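Local coordinates for protein transcriptional regulator, TetR family (Cytophaga hutchinsonii, PDB 3EUP) that probably binds operator DNA through an N-terminal helix-turn-helix domain and regulates transcription as a dimer of the TetR family, at residues Phe15-Thr20 and Ala59-Asp64; Asn54-Ala59 and His121-Lys126; Thr141-Gly146 and Thr159-Ser164; Glu170-Ile175 and Tyr187-Leu192. All coordinates share one frame; numbering follows the deposited sequence.

Interaction 1: Phe15-Thr20 and Ala59-Asp64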
loop_
_atom_site.group_PDB
_atom_site.type_symbol
_atom_site.label_atom_id
_atom_site.label_comp_id
_atom_site.label_asym_id
_atom_site.label_seq_id
_atom_site.Cartn_x
_atom_site.Cartn_y
_atom_site.Cartn_z
ATOM N N PHE A 15 -16.514 6.930 22.132
ATOM C CA PHE A 15 -16.709 8.150 21.371
ATOM C C PHE A 15 -15.377 8.741 20.882
ATOM O O PHE A 15 -15.303 9.234 19.755
ATOM C CB PHE A 15 -17.470 9.208 22.195
ATOM C CG PHE A 15 -17.496 10.564 21.540
ATOM C CD1 PHE A 15 -18.446 10.861 20.557
ATOM C CD2 PHE A 15 -16.564 11.540 21.895
ATOM C CE1 PHE A 15 -18.447 12.119 19.910
ATOM C CE2 PHE A 15 -16.568 12.795 21.267
ATOM C CZ PHE A 15 -17.512 13.082 20.262
ATOM N N ILE A 16 -14.352 8.735 21.745
ATOM C CA ILE A 16 -13.069 9.234 21.352
ATOM C C ILE A 16 -12.567 8.408 20.172
ATOM O O ILE A 16 -12.073 8.966 19.205
ATOM C CB ILE A 16 -11.961 9.176 22.464
ATOM C CG1 ILE A 16 -12.296 9.994 23.697
ATOM C CG2 ILE A 16 -10.654 9.682 21.895
ATOM C CD1 ILE A 16 -12.686 11.332 23.385
ATOM N N ILE A 17 -12.673 7.083 20.275
ATOM C CA ILE A 17 -12.151 6.178 19.231
ATOM C C ILE A 17 -12.859 6.473 17.923
ATOM O O ILE A 17 -12.215 6.711 16.882
ATOM C CB ILE A 17 -12.304 4.703 19.608
ATOM C CG1 ILE A 17 -11.370 4.350 20.777
ATOM C CG2 ILE A 17 -11.959 3.809 18.406
ATOM C CD1 ILE A 17 -11.709 3.015 21.509
ATOM N N GLU A 18 -14.186 6.524 17.995
ATOM C CA GLU A 18 -15.035 6.754 16.819
ATOM C C GLU A 18 -14.750 8.081 16.130
ATOM O O GLU A 18 -14.721 8.138 14.919
ATOM C CB GLU A 18 -16.521 6.649 17.209
ATOM C CG GLU A 18 -16.864 5.209 17.461
ATOM C CD GLU A 18 -18.215 4.965 18.008
ATOM O OE1 GLU A 18 -19.066 5.913 18.023
ATOM O OE2 GLU A 18 -18.403 3.787 18.415
ATOM N N SER A 19 -14.516 9.131 16.914
ATOM C CA SER A 19 -14.335 10.480 16.394
ATOM C C SER A 19 -12.976 10.651 15.782
ATOM O O SER A 19 -12.812 11.428 14.834
ATOM C CB SER A 19 -14.427 11.507 17.528
ATOM O OG SER A 19 -15.715 11.491 18.066
ATOM N N THR A 20 -11.976 9.995 16.370
ATOM C CA THR A 20 -10.618 10.261 15.949
ATOM C C THR A 20 -10.077 9.256 14.966
ATOM O O THR A 20 -9.071 9.542 14.346
ATOM C CB THR A 20 -9.627 10.335 17.123
ATOM O OG1 THR A 20 -9.538 9.050 17.763
ATOM C CG2 THR A 20 -10.079 11.432 18.133
ATOM N N ALA A 59 -4.072 5.908 18.914
ATOM C CA ALA A 59 -3.776 5.402 17.544
ATOM C C ALA A 59 -3.987 3.905 17.427
ATOM O O ALA A 59 -4.566 3.438 16.454
ATOM C CB ALA A 59 -2.378 5.757 17.133
ATOM N N ILE A 60 -3.576 3.170 18.457
ATOM C CA ILE A 60 -3.742 1.722 18.495
ATOM C C ILE A 60 -5.217 1.316 18.538
ATOM O O ILE A 60 -5.635 0.455 17.774
ATOM C CB ILE A 60 -2.948 1.090 19.628
ATOM C CG1 ILE A 60 -1.416 1.237 19.357
ATOM C CG2 ILE A 60 -3.414 -0.411 19.855
ATOM C CD1 ILE A 60 -0.583 0.880 20.575
ATOM N N ALA A 61 -5.993 1.949 19.420
ATOM C CA ALA A 61 -7.429 1.734 19.492
ATOM C C ALA A 61 -8.107 2.131 18.170
ATOM O O ALA A 61 -9.016 1.416 17.698
ATOM C CB ALA A 61 -8.043 2.545 20.694
ATOM N N ALA A 62 -7.688 3.249 17.583
ATOM C CA ALA A 62 -8.198 3.656 16.249
ATOM C C ALA A 62 -7.977 2.582 15.211
ATOM O O ALA A 62 -8.877 2.298 14.434
ATOM C CB ALA A 62 -7.573 4.980 15.755
ATOM N N PHE A 63 -6.777 2.000 15.176
ATOM C CA PHE A 63 -6.503 0.942 14.225
ATOM C C PHE A 63 -7.432 -0.239 14.473
ATOM O O PHE A 63 -8.066 -0.746 13.542
ATOM C CB PHE A 63 -5.038 0.464 14.274
ATOM C CG PHE A 63 -4.801 -0.720 13.401
ATOM C CD1 PHE A 63 -4.603 -0.551 12.050
ATOM C CD2 PHE A 63 -4.907 -2.009 13.907
ATOM C CE1 PHE A 63 -4.448 -1.647 11.191
ATOM C CE2 PHE A 63 -4.767 -3.125 13.053
ATOM C CZ PHE A 63 -4.518 -2.942 11.706
ATOM N N ASP A 64 -7.550 -0.675 15.729
ATOM C CA ASP A 64 -8.477 -1.778 16.037
ATOM C C ASP A 64 -9.902 -1.478 15.594
ATOM O O ASP A 64 -10.570 -2.337 15.055
ATOM C CB ASP A 64 -8.446 -2.139 17.514
ATOM C CG ASP A 64 -7.139 -2.839 17.923
ATOM O OD1 ASP A 64 -6.395 -3.320 17.038
ATOM O OD2 ASP A 64 -6.828 -2.882 19.143
#

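Interaction 2: Asn54-Ala59 and His121-Lys126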
loop_
_atom_site.group_PDB
_atom_site.type_symbol
_atom_site.label_atom_id
_atom_site.label_comp_id
_atom_site.label_asym_id
_atom_site.label_seq_id
_atom_site.Cartn_x
_atom_site.Cartn_y
_atom_site.Cartn_z
ATOM N N ASN A 54 -1.784 7.962 26.220
ATOM C CA ASN A 54 -1.146 8.923 25.342
ATOM C C ASN A 54 -1.701 8.776 23.943
ATOM O O ASN A 54 -2.584 7.930 23.701
ATOM C CB ASN A 54 0.354 8.668 25.316
ATOM C CG ASN A 54 0.688 7.203 25.073
ATOM O OD1 ASN A 54 0.172 6.581 24.162
ATOM N ND2 ASN A 54 1.557 6.645 25.917
ATOM N N LYS A 55 -1.200 9.607 23.037
ATOM C CA LYS A 55 -1.687 9.625 21.661
ATOM C C LYS A 55 -1.541 8.262 21.000
ATOM O O LYS A 55 -2.388 7.853 20.196
ATOM C CB LYS A 55 -0.951 10.677 20.837
ATOM C CG LYS A 55 -1.438 10.735 19.389
ATOM C CD LYS A 55 -1.010 11.980 18.672
ATOM C CE LYS A 55 0.472 12.022 18.497
ATOM N NZ LYS A 55 0.850 12.649 17.209
ATOM N N GLU A 56 -0.439 7.572 21.333
ATOM C CA GLU A 56 -0.158 6.267 20.761
ATOM C C GLU A 56 -1.212 5.241 21.148
ATOM O O GLU A 56 -1.599 4.447 20.313
ATOM C CB GLU A 56 1.261 5.770 21.131
ATOM C CG GLU A 56 1.396 4.252 21.149
ATOM C CD GLU A 56 2.839 3.746 21.260
ATOM O OE1 GLU A 56 3.789 4.591 21.229
ATOM O OE2 GLU A 56 3.004 2.489 21.323
ATOM N N ALA A 57 -1.651 5.244 22.401
ATOM C CA ALA A 57 -2.748 4.392 22.849
ATOM C C ALA A 57 -4.039 4.701 22.054
ATOM O O ALA A 57 -4.773 3.788 21.701
ATOM C CB ALA A 57 -3.009 4.550 24.357
ATOM N N VAL A 58 -4.275 5.974 21.746
ATOM C CA VAL A 58 -5.429 6.349 20.918
ATOM C C VAL A 58 -5.275 5.806 19.482
ATOM O O VAL A 58 -6.218 5.274 18.933
ATOM C CB VAL A 58 -5.667 7.879 20.856
ATOM C CG1 VAL A 58 -6.982 8.154 20.128
ATOM C CG2 VAL A 58 -5.616 8.513 22.271
ATOM N N ALA A 59 -4.072 5.908 18.914
ATOM C CA ALA A 59 -3.776 5.402 17.544
ATOM C C ALA A 59 -3.987 3.905 17.427
ATOM O O ALA A 59 -4.566 3.438 16.454
ATOM C CB ALA A 59 -2.378 5.757 17.133
ATOM N N HIS A 121 7.469 2.138 13.963
ATOM C CA HIS A 121 6.621 1.861 15.132
ATOM C C HIS A 121 6.281 0.377 15.268
ATOM O O HIS A 121 5.294 -0.092 14.733
ATOM C CB HIS A 121 5.329 2.709 15.051
ATOM C CG HIS A 121 4.537 2.699 16.315
ATOM N ND1 HIS A 121 4.385 3.815 17.096
ATOM C CD2 HIS A 121 3.995 1.680 17.016
ATOM C CE1 HIS A 121 3.682 3.504 18.175
ATOM N NE2 HIS A 121 3.443 2.210 18.155
ATOM N N ASP A 122 7.085 -0.329 16.056
ATOM C CA ASP A 122 6.952 -1.768 16.266
ATOM C C ASP A 122 5.570 -2.252 16.646
ATOM O O ASP A 122 5.061 -3.191 16.025
ATOM C CB ASP A 122 7.915 -2.222 17.374
ATOM C CG ASP A 122 8.972 -3.121 16.866
ATOM O OD1 ASP A 122 10.159 -2.684 16.845
ATOM O OD2 ASP A 122 8.618 -4.270 16.470
ATOM N N ALA A 123 4.961 -1.636 17.678
ATOM C CA ALA A 123 3.680 -2.133 18.171
ATOM C C ALA A 123 2.655 -2.140 17.038
ATOM O O ALA A 123 1.978 -3.111 16.819
ATOM C CB ALA A 123 3.150 -1.303 19.380
ATOM N N LEU A 124 2.548 -1.043 16.309
ATOM C CA LEU A 124 1.573 -0.956 15.238
ATOM C C LEU A 124 1.910 -1.785 14.026
ATOM O O LEU A 124 1.015 -2.246 13.359
ATOM C CB LEU A 124 1.346 0.499 14.834
ATOM C CG LEU A 124 0.367 1.243 15.742
ATOM C CD1 LEU A 124 0.556 2.743 15.586
ATOM C CD2 LEU A 124 -0.986 0.781 15.386
ATOM N N ARG A 125 3.200 -1.957 13.717
ATOM C CA ARG A 125 3.577 -2.867 12.656
ATOM C C ARG A 125 3.085 -4.257 13.017
ATOM O O ARG A 125 2.531 -4.976 12.192
ATOM C CB ARG A 125 5.095 -2.869 12.461
ATOM C CG ARG A 125 5.570 -3.391 11.118
ATOM C CD ARG A 125 5.535 -4.862 10.975
ATOM N NE ARG A 125 6.350 -5.525 11.995
ATOM C CZ ARG A 125 6.250 -6.808 12.324
ATOM N NH1 ARG A 125 5.373 -7.618 11.739
ATOM N NH2 ARG A 125 7.065 -7.295 13.258
ATOM N N LYS A 126 3.307 -4.651 14.274
ATOM C CA LYS A 126 2.869 -5.967 14.710
ATOM C C LYS A 126 1.358 -6.135 14.567
ATOM O O LYS A 126 0.901 -7.189 14.197
ATOM C CB LYS A 126 3.390 -6.293 16.128
ATOM C CG LYS A 126 4.885 -6.627 16.079
ATOM C CD LYS A 126 5.599 -6.634 17.492
ATOM C CE LYS A 126 7.104 -7.048 17.379
ATOM N NZ LYS A 126 7.801 -6.942 18.721
#

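Interaction 3: Thr141-Gly146 and Thr159-Ser164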
loop_
_atom_site.group_PDB
_atom_site.type_symbol
_atom_site.label_atom_id
_atom_site.label_comp_id
_atom_site.label_asym_id
_atom_site.label_seq_id
_atom_site.Cartn_x
_atom_site.Cartn_y
_atom_site.Cartn_z
ATOM N N THR A 141 -9.467 -20.836 5.284
ATOM C CA THR A 141 -10.650 -21.572 5.783
ATOM C C THR A 141 -11.761 -21.631 4.732
ATOM O O THR A 141 -12.356 -22.698 4.524
ATOM C CB THR A 141 -11.191 -20.923 7.035
ATOM O OG1 THR A 141 -10.157 -20.968 8.010
ATOM C CG2 THR A 141 -12.432 -21.661 7.573
ATOM N N ILE A 142 -12.026 -20.496 4.071
ATOM C CA ILE A 142 -13.014 -20.454 2.985
ATOM C C ILE A 142 -12.603 -21.344 1.805
ATOM O O ILE A 142 -13.413 -22.147 1.304
ATOM C CB ILE A 142 -13.281 -19.029 2.511
ATOM C CG1 ILE A 142 -14.058 -18.262 3.593
ATOM C CG2 ILE A 142 -14.051 -19.040 1.191
ATOM C CD1 ILE A 142 -14.116 -16.718 3.383
ATOM N N ILE A 143 -11.352 -21.231 1.372
ATOM C CA ILE A 143 -10.879 -22.038 0.246
ATOM C C ILE A 143 -10.999 -23.563 0.563
ATOM O O ILE A 143 -11.561 -24.326 -0.216
ATOM C CB ILE A 143 -9.440 -21.647 -0.181
ATOM C CG1 ILE A 143 -9.375 -20.172 -0.673
ATOM C CG2 ILE A 143 -8.953 -22.558 -1.290
ATOM C CD1 ILE A 143 -8.007 -19.471 -0.357
ATOM N N LYS A 144 -10.505 -23.978 1.724
ATOM C CA LYS A 144 -10.577 -25.381 2.112
ATOM C C LYS A 144 -12.016 -25.925 2.119
ATOM O O LYS A 144 -12.247 -27.064 1.730
ATOM C CB LYS A 144 -9.943 -25.593 3.485
ATOM C CG LYS A 144 -8.422 -25.421 3.530
ATOM C CD LYS A 144 -7.890 -26.126 4.775
ATOM C CE LYS A 144 -6.543 -25.596 5.205
ATOM N NZ LYS A 144 -5.460 -25.974 4.243
ATOM N N LYS A 145 -12.970 -25.116 2.581
ATOM C CA LYS A 145 -14.382 -25.471 2.497
ATOM C C LYS A 145 -14.836 -25.621 1.051
ATOM O O LYS A 145 -15.583 -26.533 0.721
ATOM C CB LYS A 145 -15.248 -24.426 3.185
ATOM C CG LYS A 145 -15.128 -24.484 4.679
ATOM C CD LYS A 145 -16.047 -23.484 5.299
ATOM C CE LYS A 145 -15.754 -23.307 6.752
ATOM N NZ LYS A 145 -16.676 -22.276 7.272
ATOM N N GLY A 146 -14.388 -24.707 0.196
ATOM C CA GLY A 146 -14.675 -24.779 -1.219
ATOM C C GLY A 146 -14.129 -26.041 -1.866
ATOM O O GLY A 146 -14.776 -26.633 -2.741
ATOM N N THR A 159 -2.427 -21.540 0.478
ATOM C CA THR A 159 -1.660 -20.413 1.047
ATOM C C THR A 159 -1.266 -19.411 -0.028
ATOM O O THR A 159 -1.453 -18.182 0.139
ATOM C CB THR A 159 -0.413 -20.893 1.812
ATOM O OG1 THR A 159 -0.834 -21.663 2.925
ATOM C CG2 THR A 159 0.387 -19.716 2.361
ATOM N N LYS A 160 -0.721 -19.911 -1.137
ATOM C CA LYS A 160 -0.401 -19.050 -2.280
ATOM C C LYS A 160 -1.591 -18.201 -2.788
ATOM O O LYS A 160 -1.447 -16.986 -3.048
ATOM C CB LYS A 160 0.172 -19.841 -3.465
ATOM C CG LYS A 160 0.389 -18.974 -4.701
ATOM C CD LYS A 160 1.257 -19.609 -5.769
ATOM C CE LYS A 160 0.479 -20.410 -6.772
ATOM N NZ LYS A 160 1.381 -20.845 -7.869
ATOM N N ILE A 161 -2.747 -18.825 -2.946
ATOM C CA ILE A 161 -3.947 -18.124 -3.393
ATOM C C ILE A 161 -4.401 -17.056 -2.377
ATOM O O ILE A 161 -4.733 -15.917 -2.746
ATOM C CB ILE A 161 -5.132 -19.089 -3.715
ATOM C CG1 ILE A 161 -4.856 -19.837 -5.018
ATOM C CG2 ILE A 161 -6.447 -18.292 -3.875
ATOM C CD1 ILE A 161 -3.953 -21.000 -4.829
ATOM N N ALA A 162 -4.355 -17.419 -1.111
ATOM C CA ALA A 162 -4.804 -16.531 -0.043
ATOM C C ALA A 162 -3.920 -15.259 0.009
ATOM O O ALA A 162 -4.446 -14.157 0.084
ATOM C CB ALA A 162 -4.810 -17.304 1.324
ATOM N N PHE A 163 -2.602 -15.408 -0.070
ATOM C CA PHE A 163 -1.704 -14.234 -0.060
ATOM C C PHE A 163 -1.839 -13.431 -1.344
ATOM O O PHE A 163 -1.814 -12.235 -1.287
ATOM C CB PHE A 163 -0.230 -14.571 0.197
ATOM C CG PHE A 163 0.101 -14.788 1.649
ATOM C CD1 PHE A 163 -0.065 -13.772 2.573
ATOM C CD2 PHE A 163 0.591 -16.006 2.086
ATOM C CE1 PHE A 163 0.223 -13.969 3.899
ATOM C CE2 PHE A 163 0.896 -16.223 3.432
ATOM C CZ PHE A 163 0.725 -15.202 4.342
ATOM N N SER A 164 -2.050 -14.085 -2.475
ATOM C CA SER A 164 -2.201 -13.373 -3.740
ATOM C C SER A 164 -3.460 -12.528 -3.809
ATOM O O SER A 164 -3.435 -11.454 -4.407
ATOM C CB SER A 164 -2.184 -14.330 -4.919
ATOM O OG SER A 164 -0.977 -15.074 -4.870
#

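Interaction 4: Glu170-Ile175 and Tyr187-Leu192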
loop_
_atom_site.group_PDB
_atom_site.type_symbol
_atom_site.label_atom_id
_atom_site.label_comp_id
_atom_site.label_asym_id
_atom_site.label_seq_id
_atom_site.Cartn_x
_atom_site.Cartn_y
_atom_site.Cartn_z
ATOM N N GLU A 170 -5.239 -5.162 -1.927
ATOM C CA GLU A 170 -4.509 -4.032 -1.424
ATOM C C GLU A 170 -3.849 -3.234 -2.552
ATOM O O GLU A 170 -3.814 -2.031 -2.484
ATOM C CB GLU A 170 -3.508 -4.483 -0.369
ATOM C CG GLU A 170 -4.187 -5.162 0.824
ATOM C CD GLU A 170 -5.221 -4.272 1.500
ATOM O OE1 GLU A 170 -4.825 -3.363 2.290
ATOM O OE2 GLU A 170 -6.430 -4.516 1.271
ATOM N N GLY A 171 -3.363 -3.927 -3.583
ATOM C CA GLY A 171 -2.795 -3.313 -4.773
ATOM C C GLY A 171 -3.832 -2.556 -5.584
ATOM O O GLY A 171 -3.525 -1.477 -6.102
ATOM N N ALA A 172 -5.057 -3.095 -5.663
ATOM C CA ALA A 172 -6.171 -2.418 -6.323
ATOM C C ALA A 172 -6.455 -1.113 -5.608
ATOM O O ALA A 172 -6.553 -0.090 -6.250
ATOM C CB ALA A 172 -7.468 -3.344 -6.401
ATOM N N ILE A 173 -6.530 -1.141 -4.272
ATOM C CA ILE A 173 -6.797 0.059 -3.474
ATOM C C ILE A 173 -5.718 1.121 -3.717
ATOM O O ILE A 173 -6.028 2.310 -3.963
ATOM C CB ILE A 173 -7.006 -0.259 -1.977
ATOM C CG1 ILE A 173 -8.278 -1.159 -1.781
ATOM C CG2 ILE A 173 -6.982 1.059 -1.113
ATOM C CD1 ILE A 173 -8.527 -1.637 -0.332
ATOM N N LEU A 174 -4.464 0.683 -3.743
ATOM C CA LEU A 174 -3.319 1.573 -3.953
ATOM C C LEU A 174 -3.406 2.328 -5.262
ATOM O O LEU A 174 -3.208 3.536 -5.298
ATOM C CB LEU A 174 -1.997 0.801 -3.903
ATOM C CG LEU A 174 -0.762 1.668 -4.189
ATOM C CD1 LEU A 174 -0.555 2.650 -3.060
ATOM C CD2 LEU A 174 0.493 0.780 -4.405
ATOM N N ILE A 175 -3.741 1.611 -6.326
ATOM C CA ILE A 175 -3.889 2.199 -7.638
ATOM C C ILE A 175 -5.057 3.186 -7.653
ATOM O O ILE A 175 -4.973 4.333 -8.174
ATOM C CB ILE A 175 -4.091 1.106 -8.656
ATOM C CG1 ILE A 175 -2.784 0.327 -8.835
ATOM C CG2 ILE A 175 -4.603 1.664 -10.023
ATOM C CD1 ILE A 175 -2.917 -1.007 -9.617
ATOM N N TYR A 187 -9.630 -3.126 -13.179
ATOM C CA TYR A 187 -8.835 -4.166 -13.865
ATOM C C TYR A 187 -8.216 -5.171 -12.878
ATOM O O TYR A 187 -8.184 -6.372 -13.149
ATOM C CB TYR A 187 -7.715 -3.592 -14.733
ATOM C CG TYR A 187 -8.186 -2.852 -15.941
ATOM C CD1 TYR A 187 -8.796 -3.517 -17.021
ATOM C CD2 TYR A 187 -8.001 -1.487 -16.039
ATOM C CE1 TYR A 187 -9.206 -2.818 -18.142
ATOM C CE2 TYR A 187 -8.407 -0.787 -17.153
ATOM C CZ TYR A 187 -9.021 -1.459 -18.196
ATOM O OH TYR A 187 -9.420 -0.748 -19.293
ATOM N N VAL A 188 -7.838 -4.704 -11.700
ATOM C CA VAL A 188 -7.227 -5.603 -10.702
ATOM C C VAL A 188 -8.283 -6.520 -10.059
ATOM O O VAL A 188 -8.043 -7.730 -9.791
ATOM C CB VAL A 188 -6.455 -4.784 -9.663
ATOM C CG1 VAL A 188 -5.710 -5.714 -8.636
ATOM C CG2 VAL A 188 -5.486 -3.820 -10.397
ATOM N N PHE A 189 -9.451 -5.956 -9.777
ATOM C CA PHE A 189 -10.541 -6.765 -9.246
ATOM C C PHE A 189 -10.948 -7.820 -10.263
ATOM O O PHE A 189 -11.356 -8.942 -9.887
ATOM C CB PHE A 189 -11.724 -5.858 -8.839
ATOM C CG PHE A 189 -11.471 -5.121 -7.560
ATOM C CD1 PHE A 189 -11.323 -5.838 -6.378
ATOM C CD2 PHE A 189 -11.352 -3.756 -7.509
ATOM C CE1 PHE A 189 -11.048 -5.201 -5.183
ATOM C CE2 PHE A 189 -11.106 -3.115 -6.316
ATOM C CZ PHE A 189 -10.952 -3.863 -5.126
ATOM N N GLU A 190 -10.846 -7.470 -11.541
ATOM C CA GLU A 190 -11.095 -8.430 -12.606
ATOM C C GLU A 190 -10.071 -9.596 -12.539
ATOM O O GLU A 190 -10.431 -10.781 -12.678
ATOM C CB GLU A 190 -11.049 -7.718 -13.971
ATOM C CG GLU A 190 -11.835 -8.366 -15.010
ATOM C CD GLU A 190 -11.527 -7.816 -16.419
ATOM O OE1 GLU A 190 -11.235 -6.581 -16.549
ATOM O OE2 GLU A 190 -11.537 -8.652 -17.373
ATOM N N SER A 191 -8.804 -9.276 -12.310
ATOM C CA SER A 191 -7.825 -10.324 -12.111
ATOM C C SER A 191 -8.060 -11.096 -10.815
ATOM O O SER A 191 -7.721 -12.224 -10.763
ATOM C CB SER A 191 -6.385 -9.772 -12.157
ATOM O OG SER A 191 -6.033 -9.382 -13.489
ATOM N N LEU A 192 -8.590 -10.499 -9.758
ATOM C CA LEU A 192 -8.959 -11.302 -8.596
ATOM C C LEU A 192 -9.981 -12.382 -8.994
ATOM O O LEU A 192 -9.846 -13.544 -8.621
ATOM C CB LEU A 192 -9.545 -10.435 -7.508
ATOM C CG LEU A 192 -9.941 -11.072 -6.186
ATOM C CD1 LEU A 192 -8.716 -11.687 -5.438
ATOM C CD2 LEU A 192 -10.578 -9.987 -5.351
#

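Interaction 1: Phe15-Thr20 and Ala59-Asp64
Ile-17 carries the contact from its helix and packs on the alanines Ala-61 and Ala-62 of the facing helix. The contact is apolar. The end of Ile-17 meets Ala-61, with CD1 3.8 Å from Ala-61 CB and CG1 equally near. Its other branch, CG2, lies 3.9 Å from Ala-61 O and 4.3 Å from Ala-62 CA. Chi1 (-69°) sets CG1 anti to the carbonyl carbon, which puts CG1 and CD1 on the Ala-61 methyl and CG2 against the backbone of both alanines. The small partners let the helices come close. The CA atoms of Ile-17 and Ala-62 are 5.6 Å apart.

The side-chain hydrogen bonds lie within helix 10-31. Thr-20 OG1 donates to Ile-16 O at 2.9 Å and Ser-19 OG to Phe-15 O at 2.8 Å. In both cases the backbone N of the same residue reaches that oxygen from the opposite face of its plane.

Phe-52 packs on both Ile-17 and Ala-61, and Ala-21 and Phe-24 of helix 10-31 pack on Ala-62. The contact joins helix 10-31 of the TetR-type DNA-binding domain to helix 55-78. With only carbon side chains meeting, it is held by close fit and burial of apolar surface, without polar pairing.

Interaction 2: Asn54-Ala59 and His121-Lys126
This is a mixed contact, polar at one end and apolar at the other, between the starts of two helices. It sits where helix 55-78, which begins in the DNA-binding region, meets helix 122-148 of the TetR C-terminal domain. At the polar end, the carboxylate of Glu-56 lies at the edge of the His-121 ring. Glu-56 CD is 3.2 Å from His-121 CE1, and OE2 is 3.2 Å from His-121 NE2. The carboxylate and ring planes are turned 65° apart. Glu-56 reaches the ring with an extended chain beyond CG, which stands anti to the backbone N (chi1 153°). The imidazole has a neighbour over one face as well. Leu-124 CD1, one turn on, lies 3.8 Å above the ring plane, over its centre. A negative carboxylate so near the imidazole would be expected to favour its protonated form. A glutamine at Glu-56 would keep the shape but would probably leave the His-121 edge without its nearby negative charge.

The apolar end is looser. Ala-59 CB meets Leu-124 CD1 at 4.5 Å. Both segments begin at an N-cap residue, Asn-54 and His-121. Asn-54 OD1 accepts from Ala-57 N at 2.9 Å, a capping bond that ties down the first turn of helix 55-78.

Leu-29 of helix 10-31 touches both Ala-59 and His-121. Thr-113 and Ala-117 of helix 109-117 pack on Leu-124. Further along helix 122-148, Arg-125 NH1 hydrogen-bonds to Ala-178 O of the second subunit.

Interaction 3: Thr141-Gly146 and Thr159-Ser164
Ile-143 reaches across to Ile-161 and Ala-162 with the end of its longer branch. A single methyl, CD1, makes both contacts. It lies 4.0 Å from Ile-161 CG2 and 4.2 Å from Ala-162 CB. The two isoleucines pass each other at a slant and meet through these methyls. On Ile-143, chi1 (-62°) puts CG1 anti to the carbonyl carbon, and chi2, at 148°, turns CD1 out to its two partners. Ile-161 has its CG2 anti to the backbone N and offers that short branch to Ile-143. The backbones stay well apart: the CA atoms of Ile-143 and Ala-162 are 8.2 Å from each other. The contact area is small, but all three residues are buried.

The segments belong to helices 122-148 and 158-179, two successive helices of the all-helical C-terminal domain of a TetR-type regulator. Leu-88 of helix 84-88 packs on Ile-143, and Ile-199 packs on Ile-161.

Segment 159-164 also faces the dimer partner. Lys-160 forms a salt bridge with Asp-194 of the second subunit, and Phe-163 stacks on Tyr-184 of that subunit. Ser-164 OG donates to Lys-160 O at 2.7 Å, from the face opposite to that used by Ser-164 N. The same hydroxyl is hydrogen-bonded to Ser-191 OG of the second subunit.

Interaction 4: Glu170-Ile175 and Tyr187-Leu192
Ala-172 points its CB at the ring of Phe-189 and at Val-188 on the antiparallel helix. The methyl lies over one face of the ring, off centre toward the rim. It is 3.9 Å from the ring centroid and 23° off the ring normal, a CH-pi contact. Phe-189 CE2 is its nearest ring atom, at 3.6 Å. Phe-189 CG stands anti to the carbonyl carbon (chi1 -75°), which swings the ring over Ala-172 although the side chain does not start out toward that helix.

Val-188 divides its two methyls. CG1 packs on Ala-172 CB at 3.7 Å. CG2 meets Ile-175 CD1 at 3.9 Å, with the two side chains set obliquely. The small Ala-172 lets the backbones approach, its CA lying 5.5 Å from that of Val-188. The axes of the two short segments come within 9.2 Å, and their N-to-C directions are 170° apart.

Helices 158-179 and 182-197 thus form an antiparallel hairpin in the C-terminal domain. As in other TetR-family regulators, this pair of helices packs against its copy in the dimer: Ala-167 of the second subunit packs on Val-188. Within the chain, Tyr-91, Ser-92 and Asn-96 of helix 91-96 pack on Phe-189.

How the interactions relate
From the N terminus, interaction 1 closes the first loop, bringing helix 55-78 back onto helix 10-31 in the DNA-binding part. Interaction 2 opens before that loop is complete, so the two cross. They share Ala-59, their centres are 11 Å apart, and Ile-60 and Phe-63 touch Leu-124. Interaction 1 stays within the DNA-binding part, and interaction 2 ties that part to helix 122-148 of the C-terminal domain. Helix 122-148 then runs on from interaction 2 to interaction 3, with centres 30 Å apart. Interactions 3 and 4 follow in series as short closures between successive helices of the C-terminal domain. They share helix 158-179, and both touch the second subunit.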